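PDB 5Y9N: proteasome assembly chaperone family protein from Pyrococcus furiosus, which probably acts as a chaperone in archaeal proteasome assembly, and forms an assembly of five chains, each bearing a long C-terminal helix. Local coordinates for residues A117-G122 and V176-T181; I121-D126 and F182-D187; V32-A37 and I84-L89. All coordinates share one frame; numbering follows the deposited sequence.

Contact 1: A117-G122 and V176-T181; sequences AGMGIG and VLLGET
Met-119 lies beside Leu-178 and Glu-180 on one face of a pair of parallel strands, 117-120 and 176-181, which twist by 39° against each other. Its CG stands anti to the backbone N (chi1 -168°), and the bend at chi3 turns CE back over the neighbouring strand, where it rests 3.8 Å from Leu-178 CB. A long, flexible thioether suits this reach. Its backbone works as well: Met-119 N donates to Gly-179 O (2.9 Å), and Met-119 O accepts from Thr-181 N (2.9 Å).

Ala-117 lies on the same face as Met-119. Its small CB touches both Val-176 CG1 and Leu-178 CG, at 4.2 and 4.3 Å, while its N bonds to Leu-177 O at 2.8 Å and its O receives Gly-179 N. Thr-181 points to the other face, where its methyl CG2 lies 3.8 Å from Met-119 O and OG1 bonds to Asp-187. Its branched CB favours the extended backbone, and its O takes the last bond of the ladder, from Ile-121 N.

Strand 130-134 continues the sheet beyond 176-181. Helix 188-202 packs on the face of Leu-177 and Thr-181, and helix 158-169 on that of Ala-117 and Val-176.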
# COMPACT_ATOMS: atom_id res chain seq x y z
N ALA A 117 6.11 26.68 -14.90
CA ALA A 117 6.31 26.16 -13.56
C ALA A 117 6.55 27.28 -12.56
O ALA A 117 6.64 28.45 -12.93
CB ALA A 117 7.47 25.18 -13.56
N GLY A 118 6.62 26.88 -11.29
CA GLY A 118 6.79 27.79 -10.19
C GLY A 118 8.02 27.37 -9.41
O GLY A 118 8.46 26.22 -9.49
N MET A 119 8.57 28.31 -8.67
CA MET A 119 9.70 28.02 -7.82
C MET A 119 9.36 28.64 -6.47
O MET A 119 9.27 29.88 -6.35
CB MET A 119 10.96 28.62 -8.42
CG MET A 119 12.25 28.16 -7.79
SD MET A 119 13.63 29.17 -8.41
CE MET A 119 13.66 28.58 -10.12
N GLY A 120 9.09 27.78 -5.48
CA GLY A 120 8.72 28.23 -4.15
C GLY A 120 9.95 28.78 -3.47
O GLY A 120 10.94 28.07 -3.31
N ILE A 121 9.92 30.06 -3.11
CA ILE A 121 11.15 30.75 -2.76
C ILE A 121 10.86 31.87 -1.78
O ILE A 121 10.71 33.04 -2.15
CB ILE A 121 11.95 31.13 -4.06
CG1 ILE A 121 13.14 30.14 -4.32
CG2 ILE A 121 12.36 32.61 -4.16
CD1 ILE A 121 13.94 29.60 -3.13
N GLY A 122 10.68 31.45 -0.53
CA GLY A 122 10.59 32.34 0.60
C GLY A 122 9.47 33.35 0.59
O GLY A 122 8.58 33.28 -0.23
N VAL A 176 11.87 25.36 -19.95
CA VAL A 176 11.01 25.54 -18.78
C VAL A 176 11.17 26.96 -18.27
O VAL A 176 12.30 27.44 -18.07
CB VAL A 176 11.38 24.60 -17.62
CG1 VAL A 176 10.40 24.75 -16.48
CG2 VAL A 176 11.42 23.16 -18.10
N LEU A 177 10.04 27.61 -18.00
CA LEU A 177 10.02 28.88 -17.30
C LEU A 177 9.49 28.65 -15.88
O LEU A 177 8.47 27.97 -15.69
CB LEU A 177 9.09 29.84 -18.02
CG LEU A 177 9.47 30.14 -19.47
CD1 LEU A 177 8.35 30.95 -20.11
CD2 LEU A 177 10.84 30.83 -19.56
N LEU A 178 10.19 29.23 -14.91
CA LEU A 178 9.84 29.07 -13.51
C LEU A 178 9.63 30.42 -12.88
O LEU A 178 10.59 31.18 -12.71
CB LEU A 178 10.98 28.34 -12.77
CG LEU A 178 11.35 26.99 -13.34
CD1 LEU A 178 12.56 27.12 -14.23
CD2 LEU A 178 11.62 25.98 -12.23
N GLY A 179 8.39 30.72 -12.52
CA GLY A 179 8.10 31.96 -11.82
C GLY A 179 8.38 31.77 -10.33
O GLY A 179 7.77 30.90 -9.70
N GLU A 180 9.28 32.58 -9.77
CA GLU A 180 9.43 32.65 -8.32
C GLU A 180 8.09 33.02 -7.67
O GLU A 180 7.34 33.87 -8.20
CB GLU A 180 10.47 33.69 -7.91
CG GLU A 180 11.89 33.22 -8.16
CD GLU A 180 12.96 34.19 -7.69
OE1 GLU A 180 12.64 35.38 -7.43
OE2 GLU A 180 14.13 33.76 -7.63
N THR A 181 7.78 32.34 -6.58
CA THR A 181 6.55 32.60 -5.82
C THR A 181 6.79 32.25 -4.33
O THR A 181 7.85 31.69 -3.97
CB THR A 181 5.34 31.81 -6.40
OG1 THR A 181 4.13 32.22 -5.78
CG2 THR A 181 5.52 30.31 -6.21

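Contact 2: I121-D126 and F182-D187; sequences IGFFKD and FGDRPD
Phe-123 and Phe-182 meet where two loops leave the C-terminal ends of the adjacent parallel strands 112-120 and 174-181, the end of an alpha/beta sheet from which its connections to helices and further strands set out. The contact is a surface one, made by rings and charges.

The apolar part is the meeting of the two phenylalanines. Their side chains cross at about a right angle, with Phe-123 CD1 3.8 Å from Phe-182 CD1. In Phe-123, CG stands anti to the carbonyl carbon (chi1 -70°), which carries the ring over to the second loop. A phenylalanine suits position 123 because it offers an apolar surface to the other ring and a weakly positive C-H edge to Asp-184; Phe-182 also makes an edge-to-face contact with Phe-128.

Backbone contact is slight. Gly-122 O receives a CA-H...O approach from Phe-182 CA at 3.4 Å, and Gly-122 has a positive phi that a glycine accepts readily. Farther along, Asp-187 stands at the N-cap of helix 188-202.

The polar part lies at the rim of the Phe-123 ring. Asp-184 OD2 sits in the ring plane, 3.3 Å from Phe-123 CE1, so the anion faces the C-H edge, and the carboxylate is turned 72° from the ring. Arg-185 NH2 also reaches this edge, 3.6 Å from Phe-123 CE1, its guanidinium steeply inclined to the ring. The two charges are joined within the second loop by a bidentate salt bridge. Arg-185 grips Asp-184 side-on with two nitrogens, both oxygens lying close to the guanidinium plane: NE donates to OD1 at 2.6 Å, and NH2 donates to the syn lone pair of OD2 at 2.8 Å in a nearly straight bond of 169°.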
# COMPACT_ATOMS: atom_id res chain seq x y z
N ILE A 121 9.92 30.06 -3.11
CA ILE A 121 11.15 30.75 -2.76
C ILE A 121 10.86 31.87 -1.78
O ILE A 121 10.71 33.04 -2.15
CB ILE A 121 11.95 31.13 -4.06
CG1 ILE A 121 13.14 30.14 -4.32
CG2 ILE A 121 12.36 32.61 -4.16
CD1 ILE A 121 13.94 29.60 -3.13
N GLY A 122 10.68 31.45 -0.53
CA GLY A 122 10.59 32.34 0.60
C GLY A 122 9.47 33.35 0.59
O GLY A 122 8.58 33.28 -0.23
N PHE A 123 9.52 34.27 1.55
CA PHE A 123 8.51 35.31 1.70
C PHE A 123 9.06 36.71 1.54
O PHE A 123 8.43 37.54 0.86
CB PHE A 123 7.82 35.15 3.06
CG PHE A 123 6.95 33.93 3.14
CD1 PHE A 123 5.61 33.99 2.73
CD2 PHE A 123 7.48 32.72 3.56
CE1 PHE A 123 4.82 32.86 2.78
CE2 PHE A 123 6.69 31.57 3.61
CZ PHE A 123 5.35 31.65 3.21
N PHE A 124 10.21 36.97 2.16
CA PHE A 124 10.71 38.34 2.27
C PHE A 124 11.66 38.68 1.12
O PHE A 124 12.80 39.10 1.36
CB PHE A 124 11.39 38.56 3.64
CG PHE A 124 10.46 38.38 4.83
CD1 PHE A 124 10.30 37.13 5.42
CD2 PHE A 124 9.78 39.47 5.37
CE1 PHE A 124 9.47 36.97 6.54
CE2 PHE A 124 8.94 39.32 6.48
CZ PHE A 124 8.79 38.07 7.06
N LYS A 125 11.21 38.46 -0.12
CA LYS A 125 11.97 38.84 -1.33
C LYS A 125 11.27 40.04 -1.98
O LYS A 125 10.04 40.05 -2.12
CB LYS A 125 12.06 37.65 -2.31
CG LYS A 125 13.44 37.39 -2.91
CD LYS A 125 14.07 38.60 -3.62
CE LYS A 125 15.21 39.25 -2.83
NZ LYS A 125 15.47 40.66 -3.25
N ASP A 126 12.06 41.05 -2.37
CA ASP A 126 11.57 42.32 -2.95
C ASP A 126 10.80 42.09 -4.26
O ASP A 126 9.61 42.43 -4.34
CB ASP A 126 12.73 43.31 -3.21
CG ASP A 126 13.38 43.85 -1.94
OD1 ASP A 126 13.52 43.11 -0.94
OD2 ASP A 126 13.79 45.02 -1.97
N PHE A 182 5.81 32.60 -3.50
CA PHE A 182 5.89 32.36 -2.05
C PHE A 182 6.08 30.88 -1.77
O PHE A 182 6.98 30.49 -1.01
CB PHE A 182 4.63 32.82 -1.33
CG PHE A 182 4.32 34.26 -1.51
CD1 PHE A 182 5.00 35.22 -0.77
CD2 PHE A 182 3.35 34.67 -2.43
CE1 PHE A 182 4.70 36.58 -0.93
CE2 PHE A 182 3.04 36.01 -2.60
CZ PHE A 182 3.72 36.97 -1.83
N GLY A 183 5.24 30.06 -2.40
CA GLY A 183 5.36 28.61 -2.31
C GLY A 183 4.22 27.91 -1.59
O GLY A 183 4.24 26.70 -1.45
N ASP A 184 3.23 28.69 -1.14
CA ASP A 184 2.18 28.21 -0.26
C ASP A 184 0.77 28.66 -0.67
O ASP A 184 -0.16 28.50 0.11
CB ASP A 184 2.47 28.76 1.14
CG ASP A 184 2.24 30.27 1.24
OD1 ASP A 184 2.05 30.94 0.19
OD2 ASP A 184 2.25 30.80 2.37
N ARG A 185 0.60 29.26 -1.85
CA ARG A 185 -0.69 29.82 -2.22
C ARG A 185 -0.78 30.11 -3.71
O ARG A 185 0.25 30.31 -4.35
CB ARG A 185 -0.95 31.12 -1.46
CG ARG A 185 -0.17 32.30 -2.00
CD ARG A 185 -0.19 33.43 -1.01
NE ARG A 185 0.56 33.08 0.19
CZ ARG A 185 0.64 33.84 1.28
NH1 ARG A 185 0.10 35.05 1.31
NH2 ARG A 185 1.32 33.40 2.33
N PRO A 186 -2.02 30.19 -4.25
CA PRO A 186 -2.18 30.58 -5.65
C PRO A 186 -1.62 31.97 -5.85
O PRO A 186 -1.95 32.86 -5.09
CB PRO A 186 -3.70 30.58 -5.86
CG PRO A 186 -4.25 29.79 -4.74
CD PRO A 186 -3.32 30.04 -3.59
N ASP A 187 -0.79 32.14 -6.88
CA ASP A 187 -0.08 33.39 -7.12
C ASP A 187 -0.25 33.92 -8.55
O ASP A 187 0.62 33.71 -9.38
CB ASP A 187 1.40 33.18 -6.79
CG ASP A 187 2.16 34.48 -6.70
OD1 ASP A 187 1.56 35.56 -7.03
OD2 ASP A 187 3.35 34.42 -6.32

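Contact 3: V32-A37 and I84-L89; sequences VGHIAA and IADIFL
Ala-85 O, the last carbonyl of strand 80-85, faces the His-34 ring from near its plane and lies 3.2 Å from His-34 ND1. A second oxygen comes to the same edge: Asp-86 OD1 lies in the ring plane, 3.0 Å from His-34 CE1. The carboxylate plane is turned 51° from that of the imidazole. Asp-86 OD2, in turn, has a long, weak ion pair with Arg-73 on the neighbouring strand 72-77.

His-34 reaches this place from the side of helix 32-43 because its CG stands anti to the backbone N (chi1 179°), which carries the ring out to the strand end. Histidine suits the position in two ways: it presents a polar edge to the oxygens, and its carbon CE1 also lies 3.9 Å from the methyl Ile-84 CG2. Replacing the imidazole by the methyl of an alanine is likely to leave Ala-85 O and Asp-86 OD1 without the edge they face, and to open a gap beside Ile-84 CG2.

One turn along the helix the contact becomes wholly apolar. Ala-37 CB points at the strand and packs on Ile-84 CD1. A small residue suits a position aimed straight at the strand, while the branched isoleucine opposite spreads its two arms, CG2 to His-34 and CD1 to Ala-37. Ile-84 also packs on Tyr-75, and on another side of the helix Val-32 and Ala-36 meet helix 188-202.

Helix 32-43 follows strand 21-25, which lies in the sheet between strands 80-85 and 112-120; its packing against the end of the parallel neighbour 80-85 is consistent with an alpha/beta fold. The glycines just before and within the first turn of the helix resemble the Rossmann-type pattern, though nothing here establishes nucleotide binding.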
# COMPACT_ATOMS: atom_id res chain seq x y z
N VAL A 32 1.54 28.53 -10.42
CA VAL A 32 2.13 29.53 -11.32
C VAL A 32 1.93 29.09 -12.78
O VAL A 32 1.23 29.74 -13.55
CB VAL A 32 3.64 29.73 -11.04
CG1 VAL A 32 4.27 30.66 -12.08
CG2 VAL A 32 3.86 30.28 -9.63
N GLY A 33 2.53 27.95 -13.13
CA GLY A 33 2.30 27.33 -14.42
C GLY A 33 0.85 27.24 -14.80
O GLY A 33 0.46 27.61 -15.90
N HIS A 34 0.05 26.76 -13.86
CA HIS A 34 -1.34 26.46 -14.13
C HIS A 34 -2.13 27.71 -14.43
O HIS A 34 -2.97 27.71 -15.32
CB HIS A 34 -1.93 25.72 -12.92
CG HIS A 34 -3.37 25.39 -13.06
ND1 HIS A 34 -3.81 24.21 -13.61
CD2 HIS A 34 -4.49 26.08 -12.72
CE1 HIS A 34 -5.13 24.20 -13.64
NE2 HIS A 34 -5.57 25.32 -13.11
N ILE A 35 -1.89 28.77 -13.68
CA ILE A 35 -2.62 30.02 -13.88
C ILE A 35 -2.19 30.65 -15.20
O ILE A 35 -3.04 31.12 -15.96
CB ILE A 35 -2.41 31.00 -12.71
CG1 ILE A 35 -3.15 30.50 -11.48
CG2 ILE A 35 -2.93 32.39 -13.05
CD1 ILE A 35 -2.65 31.07 -10.18
N ALA A 36 -0.88 30.67 -15.44
CA ALA A 36 -0.32 31.17 -16.69
C ALA A 36 -0.91 30.48 -17.90
O ALA A 36 -1.45 31.12 -18.80
CB ALA A 36 1.19 31.02 -16.68
N ALA A 37 -0.85 29.15 -17.92
CA ALA A 37 -1.36 28.37 -19.04
C ALA A 37 -2.84 28.62 -19.25
O ALA A 37 -3.30 28.75 -20.37
CB ALA A 37 -1.12 26.91 -18.83
N ILE A 84 -3.33 21.52 -20.01
CA ILE A 84 -3.81 21.84 -18.67
C ILE A 84 -4.22 20.57 -17.95
O ILE A 84 -4.75 19.63 -18.56
CB ILE A 84 -5.08 22.76 -18.72
CG1 ILE A 84 -4.84 24.03 -19.54
CG2 ILE A 84 -5.58 23.11 -17.33
CD1 ILE A 84 -3.75 24.92 -18.97
N ALA A 85 -3.99 20.53 -16.66
CA ALA A 85 -4.49 19.49 -15.76
C ALA A 85 -5.08 20.13 -14.50
O ALA A 85 -4.57 21.14 -14.02
CB ALA A 85 -3.36 18.53 -15.41
N ASP A 86 -6.14 19.55 -13.97
CA ASP A 86 -6.71 20.02 -12.69
C ASP A 86 -6.48 19.10 -11.49
O ASP A 86 -7.05 19.31 -10.44
CB ASP A 86 -8.19 20.35 -12.86
CG ASP A 86 -8.42 21.70 -13.50
OD1 ASP A 86 -7.46 22.36 -13.89
OD2 ASP A 86 -9.58 22.11 -13.57
N ILE A 87 -5.60 18.12 -11.62
CA ILE A 87 -5.31 17.18 -10.58
C ILE A 87 -3.83 16.89 -10.57
O ILE A 87 -3.16 16.97 -11.60
CB ILE A 87 -6.09 15.87 -10.74
CG1 ILE A 87 -5.78 15.17 -12.04
CG2 ILE A 87 -7.59 16.16 -10.75
CD1 ILE A 87 -6.61 13.92 -12.26
N PHE A 88 -3.30 16.56 -9.40
CA PHE A 88 -1.96 16.03 -9.31
C PHE A 88 -2.10 14.60 -9.70
O PHE A 88 -3.18 14.06 -9.65
CB PHE A 88 -1.40 16.22 -7.91
CG PHE A 88 -1.19 17.66 -7.56
CD1 PHE A 88 0.02 18.29 -7.85
CD2 PHE A 88 -2.22 18.41 -6.97
CE1 PHE A 88 0.22 19.62 -7.52
CE2 PHE A 88 -2.03 19.75 -6.65
CZ PHE A 88 -0.81 20.35 -6.90
N LEU A 89 -1.01 14.01 -10.16
CA LEU A 89 -1.04 12.63 -10.64
C LEU A 89 0.14 11.88 -10.08
O LEU A 89 1.20 12.48 -9.84
CB LEU A 89 -0.94 12.63 -12.14
CG LEU A 89 -2.17 13.17 -12.86
CD1 LEU A 89 -1.74 13.94 -14.11
CD2 LEU A 89 -3.15 12.06 -13.17

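How the contacts relate
After strands 11-13 and 21-25 the chain forms helix 32-43, and contact 3 closes its loop at 84-89, with 46 residues between the two segments. Only then does strand 112-120 begin contact 1, which closes with 176-181. Contact 2 starts from the same region, sharing Ile-121 and Gly-122, and closes just beyond, at 182-187; the two therefore cross along the chain, neither nested in the other, while contact 3 stands before them in series. Contact 1 joins two adjacent inner strands, contact 2 their following loops, and contact 3 a helix to a strand of the same sheet. Val-32 packs on Gly-118 and Thr-181, and Ile-35 touches Asp-187, linking the helix to both later contacts.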